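Local coordinates for CdiI immunity protein (Cupriavidus taiwanensis, PDB 5T87) that binds the CdiA toxin of the same bacterium as its immunity protein and so probably protects the cell from contact-dependent growth inhibition, at the interface of chains A and B. Coordinates in Å, arbitrary orientation; residue numbers count along the deposited sequence, not the author numbering. Chains: chain A, CdiI immunity protein; chain B, CdiA toxin.

The interface of chains A and B. Residues chain A 8, 33, 37, 65, 68, 72; chain B 39-40, 46.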
loop_
_atom_site.group_PDB
_atom_site.type_symbol
_atom_site.label_atom_id
_atom_site.label_comp_id
_atom_site.label_asym_id
_atom_site.label_seq_id
_atom_site.Cartn_x
_atom_site.Cartn_y
_atom_site.Cartn_z
ATOM N N PRO A 8 8.626 6.690 -1.602
ATOM C CA PRO A 8 9.364 6.327 -0.394
ATOM C C PRO A 8 10.892 6.369 -0.505
ATOM O O PRO A 8 11.459 5.818 -1.447
ATOM C CB PRO A 8 8.924 4.888 -0.139
ATOM C CG PRO A 8 7.598 4.760 -0.788
ATOM C CD PRO A 8 7.566 5.716 -1.925
ATOM N N LEU A 33 7.206 2.148 4.916
ATOM C CA LEU A 33 7.263 2.159 3.459
ATOM C C LEU A 33 8.609 1.718 2.898
ATOM O O LEU A 33 8.646 1.075 1.848
ATOM C CB LEU A 33 6.879 3.515 2.911
ATOM C CG LEU A 33 5.379 3.780 2.934
ATOM C CD1 LEU A 33 5.148 5.270 2.688
ATOM C CD2 LEU A 33 4.628 2.918 1.915
ATOM N N TYR A 37 8.672 -1.269 0.185
ATOM C CA TYR A 37 9.173 -1.086 -1.186
ATOM C C TYR A 37 10.535 -1.707 -1.455
ATOM O O TYR A 37 10.808 -2.077 -2.595
ATOM C CB TYR A 37 9.238 0.426 -1.572
ATOM C CG TYR A 37 7.956 1.022 -2.129
ATOM C CD1 TYR A 37 6.721 0.669 -1.596
ATOM C CD2 TYR A 37 7.982 1.981 -3.163
ATOM C CE1 TYR A 37 5.547 1.215 -2.084
ATOM C CE2 TYR A 37 6.799 2.553 -3.649
ATOM C CZ TYR A 37 5.578 2.154 -3.102
ATOM O OH TYR A 37 4.355 2.624 -3.525
ATOM N N LEU A 65 -1.573 2.006 7.797
ATOM C CA LEU A 65 -0.499 2.070 6.810
ATOM C C LEU A 65 0.350 0.777 6.803
ATOM O O LEU A 65 0.706 0.234 5.738
ATOM C CB LEU A 65 0.390 3.294 7.061
ATOM C CG LEU A 65 1.627 3.393 6.156
ATOM C CD1 LEU A 65 1.214 3.441 4.703
ATOM C CD2 LEU A 65 2.502 4.578 6.510
ATOM N N THR A 68 -1.416 -1.867 4.898
ATOM C CA THR A 68 -1.226 -1.555 3.486
ATOM C C THR A 68 0.180 -1.957 3.031
ATOM O O THR A 68 0.343 -2.548 1.965
ATOM C CB THR A 68 -1.540 -0.057 3.219
ATOM O OG1 THR A 68 -2.959 0.117 3.216
ATOM C CG2 THR A 68 -0.986 0.440 1.885
ATOM N N HIS A 72 1.865 -4.493 0.184
ATOM C CA HIS A 72 2.951 -4.221 -0.748
ATOM C C HIS A 72 3.967 -5.331 -0.756
ATOM O O HIS A 72 4.405 -5.748 -1.834
ATOM C CB HIS A 72 3.648 -2.896 -0.434
ATOM C CG HIS A 72 2.768 -1.711 -0.608
ATOM N ND1 HIS A 72 1.880 -1.594 -1.654
ATOM C CD2 HIS A 72 2.629 -0.588 0.131
ATOM C CE1 HIS A 72 1.233 -0.447 -1.557
ATOM N NE2 HIS A 72 1.665 0.179 -0.478
ATOM N N ARG B 39 -2.696 6.031 0.625
ATOM C CA ARG B 39 -2.391 7.093 1.554
ATOM C C ARG B 39 -1.169 6.754 2.393
ATOM O O ARG B 39 -1.034 5.635 2.870
ATOM C CB ARG B 39 -3.556 7.377 2.494
ATOM C CG ARG B 39 -3.418 8.750 3.140
ATOM C CD ARG B 39 -4.194 8.849 4.419
ATOM N NE ARG B 39 -5.614 9.029 4.146
ATOM C CZ ARG B 39 -6.613 8.539 4.887
ATOM N NH1 ARG B 39 -6.379 7.801 5.980
ATOM N NH2 ARG B 39 -7.865 8.787 4.523
ATOM N N THR B 40 -0.297 7.736 2.572
ATOM C CA THR B 40 0.805 7.625 3.486
ATOM C C THR B 40 0.323 8.192 4.818
ATOM O O THR B 40 0.165 7.463 5.794
ATOM C CB THR B 40 2.030 8.370 2.917
ATOM O OG1 THR B 40 2.415 7.768 1.668
ATOM C CG2 THR B 40 3.202 8.378 3.890
ATOM N N HIS B 46 1.681 7.500 -1.790
ATOM C CA HIS B 46 2.723 6.753 -2.552
ATOM C C HIS B 46 2.056 5.906 -3.636
ATOM O O HIS B 46 0.838 5.714 -3.616
ATOM C CB HIS B 46 3.554 5.829 -1.651
ATOM C CG HIS B 46 2.722 4.928 -0.793
ATOM N ND1 HIS B 46 2.316 5.292 0.472
ATOM C CD2 HIS B 46 2.176 3.713 -1.029
ATOM C CE1 HIS B 46 1.579 4.329 0.992
ATOM N NE2 HIS B 46 1.483 3.359 0.104
#
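B:His46 of the CdiA toxin points its imidazole at A:Leu33 and A:His72 of the immunity protein. The site is part of the toxin–immunity interface. Toxin strands 34-41 and 44-50 meet immunity helices 25-38 and 60-76 here. The B:His46 ring is the tightly packed part. A:Leu33 lays CD2 over the centre of one ring face, 3.5 Å from the centroid, a CH-pi contact. A:His72 approaches from the opposite direction, and the two imidazoles are edge-to-face with planes at 80°. Their NE2 atoms share a hydrogen bond of 3.2 Å, slightly bent at 154°. The coordinates do not show which of the two nitrogens is the donor. The bond requires a proton on one of them. On the toxin side, the side-chain hydroxyl B:Thr40 OG1 and B:His46 ND1 share a hydrogen bond of 2.8 Å. Both ring nitrogens are thus engaged, which should fix the rotation of the imidazole. A:Tyr37 brings its phenol oxygen OH to 3.5 Å from B:His46 CD2, a van der Waals approach to a ring carbon.

Towards B:Arg39 and B:Thr40 the contact is looser and rests on single methyls. The A:Leu33 CD1 branch meets B:Thr40 CG2 at 3.9 Å. B:Arg39 takes part through its backbone carbonyl. A:Leu65 turns CG anti to its backbone N (chi1 175°), which carries its branch toward the toxin. There CD1 touches the B:His46 ring at CE1, 3.8 Å away, and lies 3.6 Å from B:Arg39 O. CD2 lies 3.8 Å from B:Thr40 O.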